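Local coordinates for mannose-6-phosphate isomerase (Helicobacter pylori, PDB 2QH5), which probably catalyses the formation of GDP-mannose and diphosphate from mannose 1-phosphate and GTP, this chain being the N-terminal nucleotidyltransferase domain of the whole protein, at residues 35-39 / 40-44; 72-76 / 77-81; 168-172 / 173-177. All coordinates share one frame; numbering follows the deposited sequence. Where two conformers were deposited one is given.

Interaction 1. Residues 35-39 / 40-44; sequences DHKSL and FELSF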
loop_
_atom_site.group_PDB
_atom_site.type_symbol
_atom_site.label_atom_id
_atom_site.label_comp_id
_atom_site.label_asym_id
_atom_site.label_seq_id
_atom_site.Cartn_x
_atom_site.Cartn_y
_atom_site.Cartn_z
ATOM N N ASP A 35 22.277 -8.365 -0.245
ATOM C CA ASP A 35 22.704 -9.764 -0.142
ATOM C C ASP A 35 21.983 -10.663 -1.148
ATOM O O ASP A 35 21.135 -11.483 -0.776
ATOM C CB ASP A 35 22.563 -10.295 1.293
ATOM C CG ASP A 35 23.376 -11.559 1.530
ATOM O OD1 ASP A 35 24.612 -11.525 1.328
ATOM O OD2 ASP A 35 22.782 -12.587 1.920
ATOM N N HIS A 36 22.321 -10.469 -2.423
ATOM C CA HIS A 36 21.753 -11.210 -3.564
ATOM C C HIS A 36 20.254 -10.968 -3.805
ATOM O O HIS A 36 19.703 -11.430 -4.807
ATOM C CB HIS A 36 22.047 -12.721 -3.471
ATOM C CG HIS A 36 23.482 -13.048 -3.187
ATOM N ND1 HIS A 36 24.492 -12.828 -4.099
ATOM C CD2 HIS A 36 24.074 -13.594 -2.097
ATOM C CE1 HIS A 36 25.644 -13.215 -3.581
ATOM N NE2 HIS A 36 25.418 -13.685 -2.367
ATOM N N LYS A 37 19.606 -10.240 -2.894
ATOM C CA LYS A 37 18.158 -10.042 -2.947
ATOM C C LYS A 37 17.757 -8.579 -3.149
ATOM O O LYS A 37 18.496 -7.659 -2.787
ATOM C CB LYS A 37 17.486 -10.629 -1.701
ATOM C CG LYS A 37 17.650 -12.140 -1.571
ATOM C CD LYS A 37 16.543 -12.770 -0.741
ATOM C CE LYS A 37 16.624 -14.292 -0.786
ATOM N NZ LYS A 37 15.443 -14.941 -0.138
ATOM N N SER A 38 16.580 -8.387 -3.742
ATOM C CA SER A 38 16.049 -7.052 -4.017
ATOM C C SER A 38 15.001 -6.646 -2.986
ATOM O O SER A 38 14.433 -7.498 -2.292
ATOM C CB SER A 38 15.439 -6.998 -5.420
ATOM O OG SER A 38 14.294 -7.830 -5.510
ATOM N N LEU A 39 14.753 -5.340 -2.886
ATOM C CA LEU A 39 13.712 -4.812 -1.996
ATOM C C LEU A 39 12.362 -5.443 -2.307
ATOM O O LEU A 39 11.643 -5.860 -1.396
ATOM C CB LEU A 39 13.604 -3.298 -2.137
ATOM C CG LEU A 39 14.665 -2.476 -1.417
ATOM C CD1 LEU A 39 14.549 -0.998 -1.796
ATOM C CD2 LEU A 39 14.540 -2.677 0.086
ATOM N N PHE A 40 12.049 -5.518 -3.603
ATOM C CA PHE A 40 10.844 -6.155 -4.115
ATOM C C PHE A 40 10.644 -7.588 -3.604
ATOM O O PHE A 40 9.583 -7.904 -3.066
ATOM C CB PHE A 40 10.824 -6.111 -5.655
ATOM C CG PHE A 40 9.671 -6.860 -6.272
ATOM C CD1 PHE A 40 8.417 -6.271 -6.373
ATOM C CD2 PHE A 40 9.840 -8.160 -6.743
ATOM C CE1 PHE A 40 7.353 -6.969 -6.920
ATOM C CE2 PHE A 40 8.781 -8.858 -7.293
ATOM C CZ PHE A 40 7.538 -8.266 -7.379
ATOM N N GLU A 41 11.646 -8.453 -3.762
ATOM C CA GLU A 41 11.505 -9.838 -3.293
ATOM C C GLU A 41 11.551 -9.970 -1.768
ATOM O O GLU A 41 10.973 -10.898 -1.204
ATOM C CB GLU A 41 12.519 -10.771 -3.956
ATOM C CG GLU A 41 13.960 -10.531 -3.585
ATOM C CD GLU A 41 14.889 -11.504 -4.275
ATOM O OE1 GLU A 41 15.535 -11.094 -5.264
ATOM O OE2 GLU A 41 14.954 -12.679 -3.843
ATOM N N LEU A 42 12.229 -9.034 -1.110
ATOM C CA LEU A 42 12.208 -8.954 0.348
ATOM C C LEU A 42 10.807 -8.595 0.842
ATOM O O LEU A 42 10.271 -9.261 1.739
ATOM C CB LEU A 42 13.233 -7.931 0.840
ATOM C CG LEU A 42 14.557 -8.376 1.485
ATOM C CD1 LEU A 42 14.825 -9.896 1.454
ATOM C CD2 LEU A 42 15.695 -7.586 0.857
ATOM N N SER A 43 10.225 -7.553 0.236
ATOM C CA SER A 43 8.858 -7.120 0.527
ATOM C C SER A 43 7.830 -8.202 0.187
ATOM O O SER A 43 6.834 -8.358 0.890
ATOM C CB SER A 43 8.523 -5.837 -0.228
ATOM O OG SER A 43 9.308 -4.741 0.214
ATOM N N PHE A 44 8.074 -8.946 -0.888
ATOM C CA PHE A 44 7.189 -10.039 -1.264
ATOM C C PHE A 44 7.201 -11.133 -0.205
ATOM O O PHE A 44 6.146 -11.533 0.293
ATOM C CB PHE A 44 7.550 -10.633 -2.641
ATOM C CG PHE A 44 6.679 -11.797 -3.022
ATOM C CD1 PHE A 44 7.128 -13.100 -2.874
ATOM C CD2 PHE A 44 5.387 -11.589 -3.463
ATOM C CE1 PHE A 44 6.291 -14.178 -3.176
ATOM C CE2 PHE A 44 4.549 -12.666 -3.771
ATOM C CZ PHE A 44 5.005 -13.956 -3.630
#
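Ser38 and Glu41 form a capping box, a good example of how a helix start can be closed by side chains that reach for each other's backbone. In the conformer given, one of two deposited for the serine, Ser38 OG accepts from Glu41 N at 3.2 Å in a nearly straight bond (N-H...O 168°). The return bond, from Ser38 N to Glu41 OE1 at 3.3 Å, is weak. Glu41 is shaped for it: its CG lies between its own backbone N and carbonyl carbon (chi1 67°). This brings CG within 3.3 Å of Ser38 O, and the extended chain beyond carries the carboxylate to Ser38 N.

The main chain supplies the first helical bonds. Leu42 N donates to Ser38 O at 2.9 Å, and Ser43 N donates to Leu39 O at 2.7 Å. The hydroxyl of Ser43 also lies 3.0 Å from Leu39 O, but Ser112 O competes for its proton.

Packing comes from the shaft of Lys37, which crosses the Glu41 side chain at about a right angle. Its CD lies 3.5 Å from the carboxylate oxygen Glu41 OE2 and meets the methyl Leu42 CD1 at 4.0 Å, so methylenes rather than the amino group carry the packing. Lys37 NZ stays too far from the carboxylate for a salt bridge, although the opposite charges probably still attract.

Helix 39-48, which this turn opens, is set against its neighbours by its aromatic residues. Phe40 meets the ring of Phe30 and packs on helix 63-69 and strand 53-59, while Phe44 also reaches that strand. Ser38 OG is further bonded to Glu69 at the end of helix 63-69.

Interaction 2. Residues 72-76 / 77-81; sequences NEIKN and KSVGF
Lys77 folds back over the loop that precedes it and so illustrates how a lysine can pack through its methylenes. CG, anti to the carbonyl carbon (chi1 -46°), lies 3.5 Å from Lys75 N and 3.6 Å from Glu73 O; a bend at chi2 (-63°) then lays the rest of the chain along the loop, CE within 3.5 Å of Lys75 O. The backbone it packs on forms an inverse gamma turn centred on Ile74, in which Lys75 N makes a weak bond to Glu73 O. Asn76, in a left-handed backbone conformation, then swings the chain round toward the strand. The side chains of Lys77 and Ile74 slide past each other in opposite directions. Ile74 CG2 approaches Lys77 O to 3.5 Å and lies 4.0 Å from Lys77 CB.

At Ser78 the CB points away from the loop, and the residue's backbone is bonded to Thr54.

Val79 faces back across the bend. Its CG2 branch, anti to its own carbonyl carbon, makes the touch, 4.0 Å from Ile74 CG1 and only slightly farther from CG2. The two branched side chains meet obliquely, methyl against the fork of the isoleucine. This apolar touch and the lysine packing join the two halves without any hydrogen bond between them.

By Gly80 and Phe81 the chain has left the bend and runs within the sheet. Strand 78-84 runs parallel to 53-59 on one flank and pairs with 230-233 as well. Together with helix 63-69, strands 53-59 and 78-84 make a beta-alpha-beta crossover, and the present bend is its return from helix to strand. Val79 rests on Ile56 of strand 53-59, while Glu73 lies against helix 39-48.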
loop_
_atom_site.group_PDB
_atom_site.type_symbol
_atom_site.label_atom_id
_atom_site.label_comp_id
_atom_site.label_asym_id
_atom_site.label_seq_id
_atom_site.Cartn_x
_atom_site.Cartn_y
_atom_site.Cartn_z
ATOM N N ASN A 72 11.516 -18.197 -7.185
ATOM C CA ASN A 72 11.874 -19.037 -6.039
ATOM C C ASN A 72 10.799 -19.039 -4.951
ATOM O O ASN A 72 10.578 -20.056 -4.287
ATOM C CB ASN A 72 13.201 -18.571 -5.424
ATOM C CG ASN A 72 14.421 -19.152 -6.126
ATOM O OD1 ASN A 72 14.306 -19.879 -7.116
ATOM N ND2 ASN A 72 15.602 -18.828 -5.610
ATOM N N GLU A 73 10.134 -17.897 -4.790
ATOM C CA GLU A 73 9.259 -17.640 -3.646
ATOM C C GLU A 73 7.844 -18.232 -3.766
ATOM O O GLU A 73 7.190 -18.477 -2.750
ATOM C CB GLU A 73 9.185 -16.134 -3.374
ATOM C CG GLU A 73 10.504 -15.374 -3.558
ATOM C CD GLU A 73 11.396 -15.388 -2.325
ATOM O OE1 GLU A 73 10.917 -15.757 -1.232
ATOM O OE2 GLU A 73 12.585 -15.016 -2.451
ATOM N N ILE A 74 7.374 -18.453 -4.995
ATOM C CA ILE A 74 6.044 -19.037 -5.216
ATOM C C ILE A 74 6.042 -20.544 -4.932
ATOM O O ILE A 74 6.190 -21.368 -5.843
ATOM C CB ILE A 74 5.504 -18.770 -6.649
ATOM C CG1 ILE A 74 5.630 -17.291 -7.014
ATOM C CG2 ILE A 74 4.039 -19.214 -6.770
ATOM C CD1 ILE A 74 5.531 -17.010 -8.506
ATOM N N LYS A 75 5.891 -20.892 -3.657
ATOM C CA LYS A 75 5.765 -22.286 -3.246
ATOM C C LYS A 75 4.320 -22.540 -2.842
ATOM O O LYS A 75 3.936 -22.293 -1.694
ATOM C CB LYS A 75 6.719 -22.615 -2.089
ATOM C CG LYS A 75 8.190 -22.317 -2.376
ATOM C CD LYS A 75 9.118 -23.335 -1.716
ATOM C CE LYS A 75 9.196 -24.629 -2.530
ATOM N NZ LYS A 75 10.092 -25.646 -1.908
ATOM N N ASN A 76 3.528 -23.013 -3.806
ATOM C CA ASN A 76 2.073 -23.194 -3.662
ATOM C C ASN A 76 1.292 -21.891 -3.418
ATOM O O ASN A 76 0.106 -21.926 -3.076
ATOM C CB ASN A 76 1.730 -24.247 -2.591
ATOM C CG ASN A 76 1.884 -25.680 -3.094
ATOM O OD1 ASN A 76 2.146 -25.921 -4.276
ATOM N ND2 ASN A 76 1.715 -26.639 -2.188
ATOM N N LYS A 77 1.959 -20.753 -3.610
ATOM C CA LYS A 77 1.351 -19.438 -3.394
ATOM C C LYS A 77 0.410 -19.057 -4.536
ATOM O O LYS A 77 0.694 -19.331 -5.704
ATOM C CB LYS A 77 2.425 -18.350 -3.231
ATOM C CG LYS A 77 3.576 -18.689 -2.291
ATOM C CD LYS A 77 3.120 -18.908 -0.856
ATOM C CE LYS A 77 4.300 -19.298 0.022
ATOM N NZ LYS A 77 3.863 -19.910 1.305
ATOM N N SER A 78 -0.710 -18.428 -4.186
ATOM C CA SER A 78 -1.658 -17.923 -5.173
ATOM C C SER A 78 -1.373 -16.450 -5.481
ATOM O O SER A 78 -1.885 -15.559 -4.806
ATOM C CB SER A 78 -3.091 -18.111 -4.681
ATOM O OG SER A 78 -4.013 -17.611 -5.631
ATOM N N VAL A 79 -0.555 -16.212 -6.509
ATOM C CA VAL A 79 -0.057 -14.875 -6.855
ATOM C C VAL A 79 -0.679 -14.344 -8.151
ATOM O O VAL A 79 -0.762 -15.058 -9.150
ATOM C CB VAL A 79 1.491 -14.877 -6.999
ATOM C CG1 VAL A 79 2.057 -13.448 -7.111
ATOM C CG2 VAL A 79 2.137 -15.625 -5.843
ATOM N N GLY A 80 -1.112 -13.088 -8.125
ATOM C CA GLY A 80 -1.686 -12.437 -9.294
ATOM C C GLY A 80 -1.009 -11.107 -9.537
ATOM O O GLY A 80 -0.344 -10.569 -8.650
ATOM N N PHE A 81 -1.176 -10.577 -10.748
ATOM C CA PHE A 81 -0.599 -9.293 -11.130
ATOM C C PHE A 81 -1.653 -8.345 -11.650
ATOM O O PHE A 81 -2.614 -8.757 -12.280
ATOM C CB PHE A 81 0.419 -9.474 -12.243
ATOM C CG PHE A 81 1.785 -9.828 -11.764
ATOM C CD1 PHE A 81 2.779 -8.859 -11.708
ATOM C CD2 PHE A 81 2.088 -11.128 -11.382
ATOM C CE1 PHE A 81 4.065 -9.187 -11.278
ATOM C CE2 PHE A 81 3.358 -11.456 -10.939
ATOM C CZ PHE A 81 4.351 -10.490 -10.893
#

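Interaction 3. Residues 168-172 / 173-177; sequences EKPSL and DKAIE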
loop_
_atom_site.group_PDB
_atom_site.type_symbol
_atom_site.label_atom_id
_atom_site.label_comp_id
_atom_site.label_asym_id
_atom_site.label_seq_id
_atom_site.Cartn_x
_atom_site.Cartn_y
_atom_site.Cartn_z
ATOM N N GLU A 168 0.037 15.378 5.104
ATOM C CA GLU A 168 1.021 14.847 4.162
ATOM C C GLU A 168 1.831 15.968 3.532
ATOM O O GLU A 168 1.263 16.934 3.015
ATOM C CB GLU A 168 0.378 13.987 3.072
ATOM C CG GLU A 168 1.357 12.982 2.482
ATOM C CD GLU A 168 1.239 12.848 0.981
ATOM O OE1 GLU A 168 1.796 11.874 0.430
ATOM O OE2 GLU A 168 0.598 13.715 0.349
ATOM N N LYS A 169 3.154 15.816 3.587
ATOM C CA LYS A 169 4.114 16.803 3.076
ATOM C C LYS A 169 3.848 18.233 3.581
ATOM O O LYS A 169 3.289 19.061 2.856
ATOM C CB LYS A 169 4.197 16.753 1.540
ATOM C CG LYS A 169 4.620 15.396 0.981
ATOM C CD LYS A 169 4.521 15.361 -0.536
ATOM C CE LYS A 169 4.909 13.996 -1.073
ATOM N NZ LYS A 169 5.011 13.981 -2.553
ATOM N N PRO A 170 4.234 18.518 4.839
ATOM C CA PRO A 170 4.094 19.874 5.362
ATOM C C PRO A 170 5.277 20.754 4.945
ATOM O O PRO A 170 6.236 20.252 4.358
ATOM C CB PRO A 170 4.089 19.657 6.876
ATOM C CG PRO A 170 4.928 18.435 7.083
ATOM C CD PRO A 170 4.817 17.596 5.836
ATOM N N SER A 171 5.205 22.051 5.232
ATOM C CA SER A 171 6.340 22.946 4.998
ATOM C C SER A 171 7.458 22.633 5.997
ATOM O O SER A 171 7.194 22.083 7.067
ATOM C CB SER A 171 5.907 24.416 5.092
ATOM O OG SER A 171 5.279 24.699 6.331
ATOM N N LEU A 172 8.698 22.974 5.647
ATOM C CA LEU A 172 9.856 22.685 6.508
ATOM C C LEU A 172 9.813 23.455 7.836
ATOM O O LEU A 172 10.539 23.132 8.782
ATOM C CB LEU A 172 11.175 22.920 5.752
ATOM C CG LEU A 172 12.500 22.401 6.334
ATOM C CD1 LEU A 172 12.390 20.980 6.890
ATOM C CD2 LEU A 172 13.611 22.486 5.295
ATOM N N ASP A 173 8.940 24.458 7.895
ATOM C CA ASP A 173 8.636 25.169 9.130
ATOM C C ASP A 173 7.790 24.279 10.033
ATOM O O ASP A 173 8.081 24.129 11.222
ATOM C CB ASP A 173 7.874 26.456 8.816
ATOM C CG ASP A 173 8.395 27.147 7.576
ATOM O OD1 ASP A 173 7.685 27.126 6.547
ATOM O OD2 ASP A 173 9.521 27.690 7.624
ATOM N N LYS A 174 6.749 23.690 9.447
ATOM C CA LYS A 174 5.830 22.804 10.156
ATOM C C LYS A 174 6.492 21.494 10.571
ATOM O O LYS A 174 6.193 20.959 11.635
ATOM C CB LYS A 174 4.599 22.515 9.291
ATOM C CG LYS A 174 3.667 23.700 9.096
ATOM C CD LYS A 174 2.853 23.972 10.351
ATOM C CE LYS A 174 1.841 25.079 10.124
ATOM N NZ LYS A 174 0.986 25.280 11.324
ATOM N N ALA A 175 7.399 20.993 9.733
ATOM C CA ALA A 175 8.095 19.723 9.978
ATOM C C ALA A 175 9.088 19.802 11.139
ATOM O O ALA A 175 9.429 18.784 11.751
ATOM C CB ALA A 175 8.800 19.254 8.711
ATOM N N ILE A 176 9.548 21.015 11.428
ATOM C CA ILE A 176 10.478 21.248 12.523
ATOM C C ILE A 176 9.694 21.656 13.772
ATOM O O ILE A 176 10.146 21.441 14.901
ATOM C CB ILE A 176 11.560 22.298 12.123
ATOM C CG1 ILE A 176 12.953 21.653 12.092
ATOM C CG2 ILE A 176 11.502 23.569 12.993
ATOM C CD1 ILE A 176 13.297 21.005 10.761
ATOM N N GLU A 177 8.507 22.220 13.557
ATOM C CA GLU A 177 7.618 22.615 14.646
ATOM C C GLU A 177 6.951 21.392 15.278
ATOM O O GLU A 177 6.766 21.336 16.495
ATOM C CB GLU A 177 6.561 23.592 14.133
ATOM C CG GLU A 177 5.861 24.387 15.218
ATOM C CD GLU A 177 5.147 25.610 14.673
ATOM O OE1 GLU A 177 4.460 25.494 13.633
ATOM O OE2 GLU A 177 5.273 26.688 15.292
#
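Ser171 O accepts from Ala175 N at 2.9 Å, nearly in line with its C=O bond, which closes the first alpha-helical turn of helix 172-181. Here the helix follows strand 165-168 of the GT-A-type nucleotidyltransferase domain, at its surface.

The side chains show how such a start can be finished by modest contacts. Ser171 OG, placed between its backbone N and carbonyl carbon (chi1 55°), sends a weak hydrogen bond to Asp173 OD1 at 3.4 Å. The same oxygen sits 3.4 Å from Lys174 CG, so the base of the lysine lies against it before that chain bends away. On the inner side, Pro170 CB meets Lys174 CB at 3.8 Å, and the proline ring also approaches the methyl of Ala175. Pro170 and Ala175 both rest on Tyr154 of strand 153-156, which ties the turn to the sheet, and the buried Ala175 also touches Thr150 in a loop.

On another flank Leu172 and Ile176, one turn apart, run at a slant to each other. Their meeting point is a methyl pair, Leu172 CD1 to Ile176 CD1 at 4.0 Å.

How the interactions relate
Taken from the N terminus, the three contacts follow in series, and none encloses or crosses another. Interaction 1 closes the loop leading into helix 39-48; interaction 2 turns the chain from the end of helix 63-69 into strand 78-84; interaction 3 starts helix 172-181 after strand 165-168. The first two touch: Phe44 CE1 packs on Glu73 CB at 3.5 Å and Phe44 CZ on Val79 CG2, joining helix 39-48 to the crossover. Beside them Lys37 NZ lies near Glu73, possibly easing the closeness of the Glu41 and Glu73 carboxylates. Interaction 3 stands apart, its centre about 41 Å from that of interaction 2, on the opposite side of the chain's centre.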